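Local coordinates for sorbitol dehydrogenase (Gluconobacter oxydans, PDB 5ITG), which probably oxidises D-sorbitol to L-sorbose with a nicotinamide cofactor, as a member of the mannitol dehydrogenase family, at residues 171-176 and 211-216; 190-195 and 290-295. One frame throughout, in Å; residues are numbered along the deposited sequence.

Interaction 1: 171-176 and 211-216; sequences ALRRRW and PELAKW
W176 and W216 lay their indoles face against face, with the five-membered rings 3.4 Å apart at their centroids and the planes tilted by 13°. The two side chains slide past each other in opposite directions: the five-membered rings overlie each other, and each six-membered ring has the partner's CB over its face. Two CH-pi contacts follow: W176 CB stands 3.5 Å from the centroid of the W216 six-membered ring, and W216 CB stands 3.9 Å from that of W176. In both residues CG is anti to the backbone N, which sets it over the centre of the partner indole. The two indole NE1 atoms come within 3.3 Å of each other, but both are donors and form no bond.

Apolar packing completes the contact. L213 CD1 touches W176 CE3 at 3.8 Å and also meets R173 CA, while L172 offers its CB to W216 CZ3 at 4.2 Å. The guanidinium of R173 turns away to salt bridges with D177 and E170.

No hydrogen bond joins the segments. This is steep helix-helix packing at the periphery of the Rossmann domain: segments 171-176 and 211-216, on helices 164-177 and 211-220, cross at 84° through a face-to-face tryptophan stack.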
# COMPACT_ATOMS: atom_id res chain seq x y z
N ALA A 171 19.24 -6.26 -18.14
CA ALA A 171 18.71 -5.36 -19.15
C ALA A 171 19.50 -4.05 -19.15
O ALA A 171 19.85 -3.51 -20.20
CB ALA A 171 17.23 -5.08 -18.89
N LEU A 172 19.80 -3.55 -17.95
CA LEU A 172 20.56 -2.31 -17.83
C LEU A 172 21.98 -2.48 -18.38
O LEU A 172 22.52 -1.58 -19.02
CB LEU A 172 20.60 -1.86 -16.37
CG LEU A 172 19.25 -1.31 -15.87
CD1 LEU A 172 19.25 -1.17 -14.37
CD2 LEU A 172 18.99 0.04 -16.55
N ARG A 173 22.57 -3.65 -18.16
CA ARG A 173 23.91 -3.91 -18.66
C ARG A 173 23.91 -3.83 -20.18
O ARG A 173 24.73 -3.13 -20.79
CB ARG A 173 24.39 -5.31 -18.23
CG ARG A 173 25.83 -5.61 -18.64
CD ARG A 173 26.21 -7.07 -18.40
NE ARG A 173 25.49 -7.98 -19.30
CZ ARG A 173 25.59 -7.97 -20.63
NH1 ARG A 173 26.38 -7.08 -21.23
NH2 ARG A 173 24.91 -8.84 -21.36
N ARG A 174 22.98 -4.54 -20.80
CA ARG A 174 22.87 -4.56 -22.25
C ARG A 174 22.62 -3.18 -22.84
O ARG A 174 23.21 -2.82 -23.86
CB ARG A 174 21.77 -5.54 -22.69
CG ARG A 174 22.07 -6.97 -22.29
CD ARG A 174 21.10 -7.95 -22.90
NE ARG A 174 21.35 -9.30 -22.42
CZ ARG A 174 20.66 -10.38 -22.81
NH1 ARG A 174 19.69 -10.26 -23.70
NH2 ARG A 174 20.96 -11.57 -22.30
N ARG A 175 21.74 -2.41 -22.20
CA ARG A 175 21.44 -1.06 -22.66
C ARG A 175 22.73 -0.24 -22.61
O ARG A 175 23.05 0.50 -23.55
CB ARG A 175 20.35 -0.42 -21.79
CG ARG A 175 18.97 -1.10 -21.91
CD ARG A 175 17.93 -0.55 -20.90
NE ARG A 175 17.47 0.80 -21.23
CZ ARG A 175 16.30 1.09 -21.80
NH1 ARG A 175 15.45 0.13 -22.13
NH2 ARG A 175 16.00 2.35 -22.08
N TRP A 176 23.47 -0.39 -21.53
CA TRP A 176 24.72 0.34 -21.35
C TRP A 176 25.75 -0.05 -22.42
O TRP A 176 26.28 0.82 -23.12
CB TRP A 176 25.29 0.05 -19.95
CG TRP A 176 26.62 0.70 -19.67
CD1 TRP A 176 27.06 1.90 -20.13
CD2 TRP A 176 27.63 0.21 -18.79
NE1 TRP A 176 28.30 2.19 -19.60
CE2 TRP A 176 28.67 1.16 -18.77
CE3 TRP A 176 27.77 -0.95 -18.02
CZ2 TRP A 176 29.82 1.00 -18.01
CZ3 TRP A 176 28.92 -1.12 -17.26
CH2 TRP A 176 29.93 -0.15 -17.26
N PRO A 211 31.01 -4.67 -10.10
CA PRO A 211 31.15 -3.33 -9.51
C PRO A 211 31.01 -2.18 -10.51
O PRO A 211 30.32 -1.19 -10.23
CB PRO A 211 32.52 -3.38 -8.86
CG PRO A 211 32.59 -4.81 -8.39
CD PRO A 211 32.08 -5.56 -9.61
N GLU A 212 31.65 -2.29 -11.66
CA GLU A 212 31.56 -1.24 -12.67
C GLU A 212 30.12 -1.08 -13.15
O GLU A 212 29.67 0.04 -13.43
CB GLU A 212 32.45 -1.58 -13.87
CG GLU A 212 33.93 -1.58 -13.56
CD GLU A 212 34.76 -2.02 -14.75
OE1 GLU A 212 34.53 -1.49 -15.86
OE2 GLU A 212 35.64 -2.90 -14.58
N LEU A 213 29.40 -2.19 -13.24
CA LEU A 213 28.00 -2.16 -13.68
C LEU A 213 27.13 -1.46 -12.65
O LEU A 213 26.25 -0.68 -13.00
CB LEU A 213 27.48 -3.58 -13.90
CG LEU A 213 25.98 -3.68 -14.22
CD1 LEU A 213 25.65 -2.85 -15.45
CD2 LEU A 213 25.62 -5.14 -14.43
N ALA A 214 27.37 -1.74 -11.37
CA ALA A 214 26.59 -1.13 -10.29
C ALA A 214 26.86 0.37 -10.28
O ALA A 214 25.95 1.17 -10.06
CB ALA A 214 26.97 -1.74 -8.96
N LYS A 215 28.12 0.74 -10.52
CA LYS A 215 28.50 2.14 -10.54
C LYS A 215 27.70 2.87 -11.61
O LYS A 215 27.14 3.94 -11.36
CB LYS A 215 30.00 2.28 -10.84
CG LYS A 215 30.46 3.72 -10.97
CD LYS A 215 31.93 3.81 -11.38
CE LYS A 215 32.37 5.25 -11.55
NZ LYS A 215 32.17 6.05 -10.30
N TRP A 216 27.63 2.28 -12.80
CA TRP A 216 26.89 2.86 -13.92
C TRP A 216 25.41 3.02 -13.60
O TRP A 216 24.81 4.06 -13.87
CB TRP A 216 27.02 2.01 -15.18
CG TRP A 216 26.39 2.65 -16.38
CD1 TRP A 216 26.90 3.69 -17.11
CD2 TRP A 216 25.10 2.37 -16.94
NE1 TRP A 216 26.00 4.07 -18.09
CE2 TRP A 216 24.89 3.28 -18.00
CE3 TRP A 216 24.10 1.43 -16.64
CZ2 TRP A 216 23.72 3.28 -18.77
CZ3 TRP A 216 22.94 1.44 -17.41
CH2 TRP A 216 22.76 2.35 -18.46

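Interaction 2: 190-195 and 290-295; sequences NLRHNG and WEYVKI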
# COMPACT_ATOMS: atom_id res chain seq x y z
N ASN A 190 3.66 -0.75 -1.40
CA ASN A 190 3.38 0.10 -0.24
C ASN A 190 4.38 -0.08 0.91
O ASN A 190 4.09 -0.75 1.91
CB ASN A 190 1.96 -0.16 0.26
CG ASN A 190 1.59 0.69 1.47
OD1 ASN A 190 1.71 1.91 1.44
ND2 ASN A 190 1.15 0.03 2.54
N LEU A 191 5.55 0.52 0.75
CA LEU A 191 6.60 0.44 1.75
C LEU A 191 7.15 1.84 1.97
O LEU A 191 7.11 2.67 1.07
CB LEU A 191 7.74 -0.46 1.25
CG LEU A 191 7.34 -1.86 0.77
CD1 LEU A 191 8.54 -2.54 0.13
CD2 LEU A 191 6.82 -2.67 1.95
N ARG A 192 7.67 2.10 3.17
CA ARG A 192 8.23 3.41 3.44
C ARG A 192 9.52 3.54 2.62
O ARG A 192 10.37 2.65 2.63
CB ARG A 192 8.48 3.56 4.93
CG ARG A 192 7.17 3.50 5.72
CD ARG A 192 7.40 3.37 7.20
NE ARG A 192 8.00 4.57 7.78
CZ ARG A 192 8.48 4.63 9.01
NH1 ARG A 192 8.42 3.55 9.79
NH2 ARG A 192 9.01 5.75 9.47
N HIS A 193 9.63 4.64 1.88
CA HIS A 193 10.76 4.90 1.00
C HIS A 193 10.99 3.67 0.11
O HIS A 193 12.07 3.08 0.09
CB HIS A 193 12.01 5.24 1.81
CG HIS A 193 11.88 6.52 2.58
ND1 HIS A 193 11.97 6.57 3.95
CD2 HIS A 193 11.64 7.78 2.17
CE1 HIS A 193 11.79 7.82 4.36
NE2 HIS A 193 11.59 8.57 3.29
N ASN A 194 9.95 3.30 -0.63
CA ASN A 194 10.02 2.13 -1.50
C ASN A 194 11.13 2.22 -2.55
O ASN A 194 11.68 1.20 -2.96
CB ASN A 194 8.66 1.87 -2.18
CG ASN A 194 8.10 3.08 -2.91
OD1 ASN A 194 8.73 4.14 -2.99
ND2 ASN A 194 6.89 2.93 -3.45
N GLY A 195 11.47 3.44 -2.97
CA GLY A 195 12.53 3.61 -3.94
C GLY A 195 13.88 3.24 -3.37
O GLY A 195 14.73 2.65 -4.05
N TRP A 290 4.65 13.45 2.97
CA TRP A 290 3.39 12.78 2.65
C TRP A 290 3.26 11.41 3.31
O TRP A 290 2.17 11.01 3.72
CB TRP A 290 3.22 12.67 1.13
CG TRP A 290 2.33 13.73 0.57
CD1 TRP A 290 2.68 14.73 -0.29
CD2 TRP A 290 0.93 13.89 0.82
NE1 TRP A 290 1.59 15.51 -0.59
CE2 TRP A 290 0.50 15.01 0.08
CE3 TRP A 290 -0.00 13.19 1.60
CZ2 TRP A 290 -0.83 15.45 0.10
CZ3 TRP A 290 -1.33 13.64 1.62
CH2 TRP A 290 -1.73 14.75 0.87
N GLU A 291 4.37 10.68 3.43
CA GLU A 291 4.34 9.37 4.09
C GLU A 291 3.87 9.52 5.53
O GLU A 291 3.11 8.69 6.04
CB GLU A 291 5.73 8.71 4.10
CG GLU A 291 6.27 8.29 2.74
CD GLU A 291 7.44 7.31 2.84
OE1 GLU A 291 8.31 7.51 3.72
OE2 GLU A 291 7.49 6.35 2.04
N TYR A 292 4.34 10.57 6.21
CA TYR A 292 3.96 10.78 7.59
C TYR A 292 2.53 11.27 7.76
O TYR A 292 1.94 11.02 8.80
CB TYR A 292 4.97 11.70 8.30
CG TYR A 292 6.21 10.92 8.69
CD1 TYR A 292 6.09 9.77 9.48
CD2 TYR A 292 7.47 11.25 8.19
CE1 TYR A 292 7.19 8.97 9.76
CE2 TYR A 292 8.59 10.44 8.47
CZ TYR A 292 8.43 9.30 9.26
OH TYR A 292 9.51 8.47 9.51
N VAL A 293 1.98 11.94 6.76
CA VAL A 293 0.58 12.36 6.85
C VAL A 293 -0.25 11.07 6.86
O VAL A 293 -1.16 10.90 7.68
CB VAL A 293 0.14 13.20 5.63
CG1 VAL A 293 -1.39 13.37 5.65
CG2 VAL A 293 0.82 14.56 5.66
N LYS A 294 0.08 10.16 5.95
CA LYS A 294 -0.65 8.89 5.86
C LYS A 294 -0.47 8.07 7.13
O LYS A 294 -1.45 7.54 7.69
CB LYS A 294 -0.14 8.10 4.66
CG LYS A 294 -0.97 6.86 4.35
CD LYS A 294 -0.38 6.12 3.17
CE LYS A 294 -0.96 4.73 3.05
NZ LYS A 294 -0.16 3.90 2.10
N ILE A 295 0.76 7.98 7.61
CA ILE A 295 1.05 7.23 8.82
C ILE A 295 0.37 7.81 10.07
O ILE A 295 -0.30 7.08 10.83
CB ILE A 295 2.58 7.19 9.08
CG1 ILE A 295 3.26 6.29 8.04
CG2 ILE A 295 2.88 6.69 10.50
CD1 ILE A 295 4.77 6.39 8.08
O HOH W 1 8.96 7.14 6.49
O HOH W 2 8.26 5.70 -0.56
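E291 takes the backbone N-H of H193 on OE2, a bond of 2.7 Å between H193 N and E291 OE2 that is nearly straight at 172° and uses the syn lone pair of the carboxylate. The same oxygen can accept from water 2, which in turn receives the N-H of N194, so the carboxylate gathers the backbone where helix 194-209 begins, with H193 as its N-cap residue. The other oxygen, E291 OE1, lies 3.4 Å above the centre of the H193 imidazole, whose NE2 is hydrogen-bonded to T288. Water 1 donates to E291 OE1 and accepts from R192 NE at 3.0 Å, bridging two groups of opposite charge that do not touch. An alanine in place of E291 would probably leave the H193 N-H without its carboxylate acceptor, break both water bridges and open a gap beneath the imidazole.

Further out, R192 NH2 makes a weak bond to Y292 OH (2.8 Å, 125°), reached at the edge of the guanidinium, whose plane stands 75° from the phenol ring. K294 and N190 approach tip to tip, with K294 NZ 2.8 Å from N190 OD1; NZ also bonds to the carbonyl of V228. The arginine chain bends at chi3, and R192 NE packs against I295 CD1 at 3.7 Å.

Strand 226-228 adjoins this interface, its M227 touching both E291 and K294, while helix 377-394 meets R192 through V383 and I295 through F384. The start of helix 194-209 and helix 288-312 therefore meet with that strand and that helix also in contact with their side chains.

Interactions 1 and 2 lie 29 Å apart between centres, about 12 Å at their nearest atoms, and do not touch. Their segments alternate along the chain: 171-176, 190-195, 211-216, then 290-295. Helix 194-209 links them in sequence: it begins in interaction 2 and is followed directly by helix 211-220 of interaction 1. Strand 184-187, at an end of the larger sheet, separates the first two segments. Interaction 1 stays within the Rossmann part, 30 Å from the chain's centre, whereas interaction 2, 9 Å from it, brings that part against the C-terminal one. The pair is consistent with aromatic packing inside the Rossmann part and a polar, partly water-mediated junction of the Rossmann and C-terminal parts.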